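Local coordinates for protein Wss1p (Saccharomyces cerevisiae FostersO, PDB 5XBN) that cleaves DNA-bound proteins as a zinc-dependent endopeptidase, helping to repair toxic DNA-protein cross-links such as trapped topoisomerase 1, at residues S88-R93 and L114-H119; R75-L80 and R95-E100; M59-F64 and I137-V142. One frame throughout, in Å; residues are numbered along the deposited sequence.

Contact 1: S88-R93 and L114-H119; sequences SKIMLR and LHELTH. With ZN (zinc ion), chain B.
At the HExxH zinc site of this metallopeptidase, Ile90 of strand 89-96 lies against Glu116 and Leu117 of helix 106-118, so that the helix carrying the metal ligands rests on the sheet. The contact is apolar and buried, with no hydrogen bond between the two segments. Ile90 divides its work between two methyls. CG2 stands anti to the backbone N (CG1 at chi1 -76°) and touches the methylene Glu116 CB at 3.8 Å. The other branch ends in CD1, which meets Leu117 CD2 at 4.0 Å, the two side chains running at about a right angle, and also lies close to Glu116 CB. If an alanine stood here, CG2 and CD1 would be missing and the Glu116 methylenes and Leu117 CD2 would probably lose their backing, leaving a gap between strand and helix. Only the aliphatic part of Glu116 is used in this packing: its chain bends at chi2 (-57°), which carries the carboxylate off the strand toward the metal, with Glu116 OE2 4.8 Å from the zinc. The zinc is held by His115 NE2 at 2.0 Å and His119 NE2 at 2.1 Å, with a water at 2.0 Å and His125 completing the set. His119 ND1 is tied to Phe122 O, a second-shell bond that probably helps, with the metal, to set the turn of its ring. Within the helix, Leu114 O is gripped from opposite faces of its plane by Thr118 N and by Thr118 OG1, the latter at 2.8 Å. One residue thus serves two chemistries: the methylenes of Glu116, the active-site glutamate, rest on Ile90, which probably helps to place it, while its carboxylate turns toward the metal side, bonding neither zinc nor its water in this structure.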
loop_
_atom_site.group_PDB
_atom_site.type_symbol
_atom_site.label_atom_id
_atom_site.label_comp_id
_atom_site.label_asym_id
_atom_site.label_seq_id
_atom_site.Cartn_x
_atom_site.Cartn_y
_atom_site.Cartn_z
ATOM N N SER A 88 -8.644 -8.939 -0.459
ATOM C CA SER A 88 -9.974 -8.344 -0.437
ATOM C C SER A 88 -9.890 -6.928 0.123
ATOM O O SER A 88 -10.503 -5.988 -0.392
ATOM C CB SER A 88 -10.940 -9.171 0.396
ATOM O OG SER A 88 -12.238 -8.632 0.241
ATOM N N LYS A 89 -9.116 -6.784 1.184
ATOM C CA LYS A 89 -8.882 -5.461 1.756
ATOM C C LYS A 89 -7.443 -5.353 2.218
ATOM O O LYS A 89 -6.948 -6.216 2.946
ATOM C CB LYS A 89 -9.847 -5.193 2.921
ATOM C CG LYS A 89 -9.774 -3.759 3.461
ATOM C CD LYS A 89 -10.658 -3.561 4.694
ATOM C CE LYS A 89 -12.129 -3.669 4.374
ATOM N NZ LYS A 89 -12.963 -3.544 5.617
ATOM N N ILE A 90 -6.755 -4.306 1.768
ATOM C CA ILE A 90 -5.460 -3.989 2.337
ATOM C C ILE A 90 -5.603 -2.674 3.056
ATOM O O ILE A 90 -6.132 -1.723 2.488
ATOM C CB ILE A 90 -4.353 -3.908 1.273
ATOM C CG1 ILE A 90 -3.976 -5.323 0.843
ATOM C CG2 ILE A 90 -3.109 -3.233 1.851
ATOM C CD1 ILE A 90 -2.949 -5.357 -0.271
HETATM N N MSE A 91 -5.206 -2.656 4.328
HETATM C CA MSE A 91 -5.214 -1.431 5.122
HETATM C C MSE A 91 -3.794 -0.909 5.267
HETATM O O MSE A 91 -2.864 -1.677 5.488
HETATM C CB MSE A 91 -5.867 -1.680 6.492
HETATM C CG MSE A 91 -7.322 -2.070 6.339
HETATM SE SE MSE A 91 -8.363 -2.609 7.918
HETATM C CE MSE A 91 -7.594 -4.346 8.182
ATOM N N LEU A 92 -3.630 0.401 5.110
ATOM C CA LEU A 92 -2.330 1.047 5.256
ATOM C C LEU A 92 -2.406 2.179 6.257
ATOM O O LEU A 92 -3.299 3.009 6.173
ATOM C CB LEU A 92 -1.846 1.624 3.921
ATOM C CG LEU A 92 -1.530 0.720 2.723
ATOM C CD1 LEU A 92 -1.114 1.601 1.529
ATOM C CD2 LEU A 92 -0.441 -0.261 3.091
ATOM N N ARG A 93 -1.454 2.228 7.180
ATOM C CA ARG A 93 -1.256 3.414 8.007
ATOM C C ARG A 93 -0.566 4.478 7.169
ATOM O O ARG A 93 0.494 4.219 6.603
ATOM C CB ARG A 93 -0.420 3.094 9.245
ATOM C CG ARG A 93 -0.199 4.318 10.136
ATOM C CD ARG A 93 0.841 4.029 11.217
ATOM N NE ARG A 93 0.364 3.105 12.247
ATOM C CZ ARG A 93 -0.355 3.465 13.304
ATOM N NH1 ARG A 93 -0.700 4.736 13.475
ATOM N NH2 ARG A 93 -0.727 2.559 14.195
ATOM N N LEU A 114 4.045 -3.085 -0.326
ATOM C CA LEU A 114 4.613 -4.276 -0.943
ATOM C C LEU A 114 4.594 -5.470 0.017
ATOM O O LEU A 114 4.375 -6.607 -0.407
ATOM C CB LEU A 114 6.033 -4.003 -1.433
ATOM C CG LEU A 114 6.143 -2.910 -2.514
ATOM C CD1 LEU A 114 7.590 -2.701 -2.936
ATOM C CD2 LEU A 114 5.288 -3.226 -3.715
ATOM N N HIS A 115 4.827 -5.210 1.301
ATOM C CA HIS A 115 4.671 -6.233 2.330
ATOM C C HIS A 115 3.269 -6.824 2.273
ATOM O O HIS A 115 3.081 -8.041 2.275
ATOM C CB HIS A 115 4.933 -5.636 3.725
ATOM C CG HIS A 115 4.798 -6.617 4.856
ATOM N ND1 HIS A 115 5.868 -6.985 5.650
ATOM C CD2 HIS A 115 3.725 -7.292 5.339
ATOM C CE1 HIS A 115 5.460 -7.847 6.564
ATOM N NE2 HIS A 115 4.161 -8.048 6.403
ATOM N N GLU A 116 2.265 -5.961 2.238
ATOM C CA GLU A 116 0.899 -6.472 2.250
ATOM C C GLU A 116 0.500 -7.157 0.952
ATOM O O GLU A 116 -0.265 -8.104 0.990
ATOM C CB GLU A 116 -0.095 -5.351 2.568
ATOM C CG GLU A 116 0.189 -4.680 3.918
ATOM C CD GLU A 116 0.199 -5.649 5.080
ATOM O OE1 GLU A 116 -0.463 -6.703 5.006
ATOM O OE2 GLU A 116 0.857 -5.348 6.089
ATOM N N LEU A 117 1.008 -6.684 -0.189
ATOM C CA LEU A 117 0.761 -7.382 -1.453
ATOM C C LEU A 117 1.339 -8.792 -1.417
ATOM O O LEU A 117 0.775 -9.715 -1.978
ATOM C CB LEU A 117 1.355 -6.609 -2.637
ATOM C CG LEU A 117 0.516 -5.393 -3.047
ATOM C CD1 LEU A 117 1.286 -4.563 -4.069
ATOM C CD2 LEU A 117 -0.844 -5.857 -3.609
ATOM N N THR A 118 2.476 -8.951 -0.758
ATOM C CA THR A 118 3.097 -10.271 -0.657
ATOM C C THR A 118 2.141 -11.249 0.038
ATOM O O THR A 118 2.099 -12.422 -0.305
ATOM C CB THR A 118 4.446 -10.187 0.094
ATOM O OG1 THR A 118 5.313 -9.263 -0.585
ATOM C CG2 THR A 118 5.131 -11.537 0.154
ATOM N N HIS A 119 1.341 -10.738 0.976
ATOM C CA HIS A 119 0.345 -11.551 1.680
ATOM C C HIS A 119 -0.856 -11.961 0.811
ATOM O O HIS A 119 -1.679 -12.771 1.244
ATOM C CB HIS A 119 -0.170 -10.804 2.925
ATOM C CG HIS A 119 0.777 -10.824 4.088
ATOM N ND1 HIS A 119 1.401 -11.975 4.523
ATOM C CD2 HIS A 119 1.199 -9.835 4.910
ATOM C CE1 HIS A 119 2.168 -11.690 5.562
ATOM N NE2 HIS A 119 2.058 -10.398 5.824
HETATM ZN ZN ZN B . 3.082 -9.415 7.319
HETATM O O HOH W 1 2.153 -8.899 8.970
#

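Contact 2: R75-L80 and R95-E100; sequences RDQRLL and RCSTDE
Arg95 NH1, at the far end of the loop whose Ser97 meets Gln77, is the polar atom gripped more than once: it donates to Glu100 O at 2.9 Å with an N-H...acceptor angle of 158°, and also to Pro39 O. Glu100 O sits at the guanidinium edge, only 5° out of its plane, and NE of the same group forms a salt bridge with Glu71, so the flat group is held in its rotation from two edges. These bonds tie the two ends of 95-100 together around the turn that presents Ser97 and Thr98. Across to 75-80 the touch is looser. The extended chain of Gln77 runs beside Ser97, whose CB lies 3.9 Å from both Gln77 CB and Gln77 CG. Further out, Gln77 OE1 approaches Ser97 OG at 3.5 Å and the methyl Thr98 CG2 at 3.7 Å; no hydrogen bond across the segments results, and contact is by van der Waals approach at the surface. Ser97 OG sits between its backbone N and carbonyl carbon (chi1 60°), which turns the hydroxyl toward the glutamine. Each side has its own internal brace. Asp76 OD1 accepts from Arg78 N at 3.1 Å, the donor standing above the carboxylate plane, and Leu79 N closes on Asp76 O at 3.2 Å. In the facing loop, Asp99 N returns to Cys96 O at 3.1 Å. The arrangement is therefore a pair of type I beta turns, Asp76 to Leu79 and Cys96 to Asp99, the first doubled by an Asx turn, meeting beyond the ends of the sheet strands.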
loop_
_atom_site.group_PDB
_atom_site.type_symbol
_atom_site.label_atom_id
_atom_site.label_comp_id
_atom_site.label_asym_id
_atom_site.label_seq_id
_atom_site.Cartn_x
_atom_site.Cartn_y
_atom_site.Cartn_z
ATOM N N ARG A 75 -4.728 1.993 17.272
ATOM C CA ARG A 75 -4.132 2.386 18.550
ATOM C C ARG A 75 -2.795 1.688 18.736
ATOM O O ARG A 75 -1.843 2.272 19.252
ATOM C CB ARG A 75 -5.073 2.055 19.708
ATOM C CG ARG A 75 -6.119 3.114 19.966
ATOM C CD ARG A 75 -5.470 4.395 20.457
ATOM N NE ARG A 75 -4.993 4.274 21.833
ATOM C CZ ARG A 75 -4.362 5.244 22.489
ATOM N NH1 ARG A 75 -4.124 6.403 21.888
ATOM N NH2 ARG A 75 -3.963 5.055 23.739
ATOM N N ASP A 76 -2.742 0.432 18.301
ATOM C CA ASP A 76 -1.512 -0.352 18.298
ATOM C C ASP A 76 -0.503 0.310 17.363
ATOM O O ASP A 76 -0.636 0.219 16.143
ATOM C CB ASP A 76 -1.810 -1.792 17.860
ATOM C CG ASP A 76 -0.580 -2.682 17.868
ATOM O OD1 ASP A 76 0.544 -2.165 18.051
ATOM O OD2 ASP A 76 -0.739 -3.910 17.679
ATOM N N GLN A 77 0.510 0.959 17.934
ATOM C CA GLN A 77 1.431 1.780 17.146
ATOM C C GLN A 77 2.423 0.982 16.298
ATOM O O GLN A 77 3.040 1.536 15.397
ATOM C CB GLN A 77 2.192 2.741 18.068
ATOM C CG GLN A 77 1.278 3.711 18.802
ATOM C CD GLN A 77 2.029 4.762 19.606
ATOM O OE1 GLN A 77 3.179 5.094 19.307
ATOM N NE2 GLN A 77 1.375 5.292 20.637
ATOM N N ARG A 78 2.572 -0.311 16.564
ATOM C CA ARG A 78 3.498 -1.119 15.779
ATOM C C ARG A 78 2.843 -1.603 14.486
ATOM O O ARG A 78 3.506 -2.140 13.601
ATOM C CB ARG A 78 4.007 -2.308 16.590
ATOM C CG ARG A 78 5.460 -2.159 17.030
ATOM N N LEU A 79 1.536 -1.394 14.387
ATOM C CA LEU A 79 0.763 -1.830 13.231
ATOM C C LEU A 79 0.850 -0.808 12.086
ATOM O O LEU A 79 0.461 0.350 12.245
ATOM C CB LEU A 79 -0.688 -2.054 13.653
ATOM C CG LEU A 79 -1.608 -2.890 12.779
ATOM C CD1 LEU A 79 -0.874 -4.123 12.261
ATOM C CD2 LEU A 79 -2.815 -3.274 13.615
ATOM N N LEU A 80 1.358 -1.244 10.936
ATOM C CA LEU A 80 1.555 -0.350 9.796
ATOM C C LEU A 80 0.668 -0.701 8.603
ATOM O O LEU A 80 0.388 0.143 7.750
ATOM C CB LEU A 80 3.014 -0.381 9.352
ATOM C CG LEU A 80 4.034 0.169 10.347
ATOM C CD1 LEU A 80 5.431 0.092 9.757
ATOM C CD2 LEU A 80 3.674 1.584 10.714
ATOM N N ARG A 95 -0.339 7.821 8.448
ATOM C CA ARG A 95 0.018 8.907 9.358
ATOM C C ARG A 95 0.922 8.453 10.498
ATOM O O ARG A 95 0.804 7.328 10.971
ATOM C CB ARG A 95 -1.258 9.527 9.927
ATOM C CG ARG A 95 -2.158 10.145 8.883
ATOM C CD ARG A 95 -3.543 10.383 9.447
ATOM N NE ARG A 95 -4.464 10.816 8.409
ATOM C CZ ARG A 95 -4.641 12.085 8.057
ATOM N NH1 ARG A 95 -3.959 13.045 8.679
ATOM N NH2 ARG A 95 -5.495 12.391 7.090
ATOM N N CYS A 96 1.808 9.340 10.951
ATOM C CA CYS A 96 2.669 9.044 12.102
ATOM C C CYS A 96 1.854 8.689 13.344
ATOM O O CYS A 96 0.867 9.355 13.668
ATOM C CB CYS A 96 3.591 10.233 12.403
ATOM S SG CYS A 96 5.102 10.260 11.411
ATOM N N SER A 97 2.275 7.635 14.037
ATOM C CA SER A 97 1.496 7.082 15.140
ATOM C C SER A 97 1.567 7.942 16.398
ATOM O O SER A 97 0.822 7.715 17.349
ATOM C CB SER A 97 1.963 5.661 15.459
ATOM O OG SER A 97 3.328 5.646 15.841
ATOM N N THR A 98 2.466 8.923 16.403
ATOM C CA THR A 98 2.564 9.866 17.516
ATOM C C THR A 98 2.170 11.282 17.108
ATOM O O THR A 98 2.338 12.223 17.886
ATOM C CB THR A 98 3.990 9.916 18.115
ATOM O OG1 THR A 98 4.926 10.311 17.105
ATOM C CG2 THR A 98 4.387 8.566 18.689
ATOM N N ASP A 99 1.658 11.434 15.890
ATOM C CA ASP A 99 1.106 12.712 15.442
ATOM C C ASP A 99 0.258 12.548 14.182
ATOM O O ASP A 99 0.791 12.479 13.069
ATOM C CB ASP A 99 2.221 13.733 15.190
ATOM C CG ASP A 99 1.689 15.070 14.697
ATOM O OD1 ASP A 99 0.467 15.310 14.809
ATOM O OD2 ASP A 99 2.495 15.891 14.211
ATOM N N GLU A 100 -1.059 12.514 14.375
ATOM C CA GLU A 100 -2.035 12.412 13.289
ATOM C C GLU A 100 -1.812 13.369 12.120
ATOM O O GLU A 100 -2.197 13.064 10.999
ATOM C CB GLU A 100 -3.443 12.667 13.819
ATOM C CG GLU A 100 -4.044 11.569 14.650
ATOM C CD GLU A 100 -5.452 11.922 15.066
ATOM O OE1 GLU A 100 -5.855 13.076 14.809
ATOM O OE2 GLU A 100 -6.153 11.058 15.637
#

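Contact 3: M59-F64 and I137-V142; sequences MKENHF and IGRQWV
Glu61 and Arg139 form a two-bond salt bridge between helices 56-62 and 127-145. Arg139 NE donates to Glu61 OE1 at 3.0 Å, almost straight at 171°, and Arg139 NH2 donates to Glu61 OE2, where the modelled 2.5 Å is doubtfully short. The carboxylate and guanidinium planes lie 6° apart, so the acid meets the NE-NH2 edge nearly flat, and OE1 is met on its syn lone pair, the side of the other oxygen. Two parallel bonds of this kind fix the rotation of both groups about their last torsions. The glutamate reaches out with its chain extended beyond CG, whereas Arg139 bends at chi2 (57°), a turn that sets its NE edge square to the oncoming carboxylate; the two chains cross at about a right angle. Nothing else spans these segments at close range, and their nearest CA atoms, those of Glu61 and Arg139, are 10.1 Å apart, so the helices are bridged here by long side chains. Just beyond, helix 56-62 ends in a Schellman motif: His63 takes positive phi, Phe64 N bonds to Met59 O at 2.9 Å and His63 N to Lys60 O at 3.3 Å. The reversal brings one face of the Phe64 ring over Asn62 CB, 3.5 Å from the ring plane. Around the bridge, Arg139 also packs on Tyr57 and Leu58, and Asn62 OD1 is bonded to Lys132 of helix 127-145. On the inner side Met59 and Phe64 touch Leu117, and Gln140 touches Leu114, so the salt bridge closes the outer rim of a junction of both helices with helix 106-118.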
loop_
_atom_site.group_PDB
_atom_site.type_symbol
_atom_site.label_atom_id
_atom_site.label_comp_id
_atom_site.label_asym_id
_atom_site.label_seq_id
_atom_site.Cartn_x
_atom_site.Cartn_y
_atom_site.Cartn_z
HETATM N N MSE A 59 1.635 -4.816 -9.955
HETATM C CA MSE A 59 0.474 -5.666 -9.762
HETATM C C MSE A 59 0.084 -6.357 -11.069
HETATM O O MSE A 59 -0.288 -7.527 -11.051
HETATM C CB MSE A 59 -0.698 -4.864 -9.194
HETATM C CG MSE A 59 -0.446 -4.447 -7.747
HETATM SE SE MSE A 59 -1.950 -3.495 -6.945
HETATM C CE MSE A 59 -3.258 -4.954 -6.877
ATOM N N LYS A 60 0.178 -5.658 -12.197
ATOM C CA LYS A 60 -0.133 -6.309 -13.475
ATOM C C LYS A 60 0.832 -7.470 -13.739
ATOM O O LYS A 60 0.402 -8.573 -14.132
ATOM C CB LYS A 60 -0.098 -5.316 -14.633
ATOM C CG LYS A 60 -0.368 -5.984 -15.981
ATOM C CD LYS A 60 -0.526 -4.978 -17.099
ATOM C CE LYS A 60 -1.496 -5.497 -18.156
ATOM N NZ LYS A 60 -2.851 -5.753 -17.580
ATOM N N GLU A 61 2.118 -7.229 -13.490
ATOM C CA GLU A 61 3.164 -8.239 -13.711
ATOM C C GLU A 61 2.964 -9.482 -12.856
ATOM O O GLU A 61 3.290 -10.602 -13.278
ATOM C CB GLU A 61 4.552 -7.661 -13.408
ATOM C CG GLU A 61 5.138 -6.787 -14.481
ATOM C CD GLU A 61 6.608 -6.475 -14.230
ATOM O OE1 GLU A 61 7.094 -6.679 -13.091
ATOM O OE2 GLU A 61 7.281 -6.035 -15.178
ATOM N N ASN A 62 2.453 -9.286 -11.642
ATOM C CA ASN A 62 2.303 -10.388 -10.706
ATOM C C ASN A 62 0.878 -10.938 -10.610
ATOM O O ASN A 62 0.603 -11.813 -9.789
ATOM C CB ASN A 62 2.794 -9.955 -9.323
ATOM C CG ASN A 62 4.294 -9.801 -9.277
ATOM O OD1 ASN A 62 5.007 -10.780 -9.081
ATOM N ND2 ASN A 62 4.791 -8.576 -9.484
ATOM N N HIS A 63 -0.008 -10.422 -11.453
ATOM C CA HIS A 63 -1.418 -10.823 -11.454
ATOM C C HIS A 63 -2.084 -10.595 -10.102
ATOM O O HIS A 63 -2.963 -11.358 -9.704
ATOM C CB HIS A 63 -1.556 -12.295 -11.868
ATOM C CG HIS A 63 -0.689 -12.666 -13.030
ATOM N ND1 HIS A 63 -0.766 -12.025 -14.248
ATOM C CD2 HIS A 63 0.282 -13.602 -13.159
ATOM C CE1 HIS A 63 0.119 -12.549 -15.077
ATOM N NE2 HIS A 63 0.766 -13.511 -14.443
ATOM N N PHE A 64 -1.679 -9.529 -9.408
ATOM C CA PHE A 64 -2.270 -9.164 -8.131
ATOM C C PHE A 64 -3.547 -8.373 -8.343
ATOM O O PHE A 64 -3.599 -7.485 -9.205
ATOM C CB PHE A 64 -1.318 -8.301 -7.295
ATOM C CG PHE A 64 -0.113 -9.027 -6.751
ATOM C CD1 PHE A 64 -0.127 -10.399 -6.520
ATOM C CD2 PHE A 64 1.040 -8.310 -6.442
ATOM C CE1 PHE A 64 0.999 -11.033 -6.003
ATOM C CE2 PHE A 64 2.154 -8.936 -5.925
ATOM C CZ PHE A 64 2.137 -10.294 -5.703
ATOM N N ILE A 137 10.176 -5.507 -3.870
ATOM C CA ILE A 137 10.841 -4.255 -3.517
ATOM C C ILE A 137 11.861 -3.892 -4.584
ATOM O O ILE A 137 11.920 -2.746 -5.028
ATOM C CB ILE A 137 11.527 -4.356 -2.139
ATOM C CG1 ILE A 137 10.460 -4.375 -1.044
ATOM C CG2 ILE A 137 12.519 -3.193 -1.907
ATOM C CD1 ILE A 137 10.999 -4.775 0.321
ATOM N N GLY A 138 12.642 -4.876 -5.010
ATOM C CA GLY A 138 13.640 -4.654 -6.044
ATOM C C GLY A 138 13.028 -4.211 -7.359
ATOM O O GLY A 138 13.476 -3.246 -7.995
ATOM N N ARG A 139 11.976 -4.910 -7.760
ATOM C CA ARG A 139 11.346 -4.653 -9.039
ATOM C C ARG A 139 10.611 -3.317 -9.032
ATOM O O ARG A 139 10.647 -2.590 -10.025
ATOM C CB ARG A 139 10.390 -5.789 -9.377
ATOM C CG ARG A 139 9.631 -5.603 -10.650
ATOM C CD ARG A 139 10.548 -5.407 -11.829
ATOM N NE ARG A 139 9.763 -5.332 -13.048
ATOM C CZ ARG A 139 10.196 -4.811 -14.184
ATOM N NH1 ARG A 139 11.429 -4.322 -14.263
ATOM N NH2 ARG A 139 9.391 -4.773 -15.236
ATOM N N GLN A 140 9.970 -2.986 -7.914
ATOM C CA GLN A 140 9.207 -1.739 -7.839
ATOM C C GLN A 140 10.127 -0.540 -8.064
ATOM O O GLN A 140 9.745 0.434 -8.720
ATOM C CB GLN A 140 8.483 -1.607 -6.499
ATOM C CG GLN A 140 7.736 -0.278 -6.340
ATOM C CD GLN A 140 6.607 -0.094 -7.352
ATOM O OE1 GLN A 140 6.108 -1.061 -7.943
ATOM N NE2 GLN A 140 6.198 1.156 -7.555
ATOM N N TRP A 141 11.344 -0.607 -7.530
ATOM C CA TRP A 141 12.287 0.494 -7.736
ATOM C C TRP A 141 12.577 0.703 -9.209
ATOM O O TRP A 141 12.576 1.838 -9.690
ATOM C CB TRP A 141 13.610 0.250 -7.007
ATOM C CG TRP A 141 14.681 1.247 -7.427
ATOM C CD1 TRP A 141 15.619 1.088 -8.410
ATOM C CD2 TRP A 141 14.888 2.552 -6.885
ATOM N NE1 TRP A 141 16.404 2.214 -8.506
ATOM C CE2 TRP A 141 15.980 3.125 -7.577
ATOM C CE3 TRP A 141 14.271 3.284 -5.872
ATOM C CZ2 TRP A 141 16.456 4.403 -7.293
ATOM C CZ3 TRP A 141 14.749 4.561 -5.587
ATOM C CH2 TRP A 141 15.834 5.101 -6.295
ATOM N N VAL A 142 12.850 -0.390 -9.920
ATOM C CA VAL A 142 13.189 -0.314 -11.337
ATOM C C VAL A 142 12.013 0.218 -12.131
ATOM O O VAL A 142 12.183 1.013 -13.051
ATOM C CB VAL A 142 13.602 -1.694 -11.913
ATOM C CG1 VAL A 142 13.806 -1.616 -13.424
ATOM C CG2 VAL A 142 14.858 -2.213 -11.220
#

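Contacts 1 and 2 share strand 89-96, with centres about 16 Å apart. Arg93 joins them: its NE probably hydrogen-bonds Leu79 O at 2.8 Å, and its backbone N probably bonds Leu80 O, also at 2.8 Å. Contact 3 meets contact 1 from the other side, at about 14 Å between centres, through Leu114 CD1, which packs 3.7 Å from Ile137 CA, and through Leu117 CD1, 4.1 Å from Met59 CG. The zinc-bearing helix is thus packed between the sheet and the paired outer helices. Contacts 2 and 3 do not touch; their centres are about 27 Å apart, on opposite sides of the chain's centre, and among the three only contact 1 holds zinc ligands.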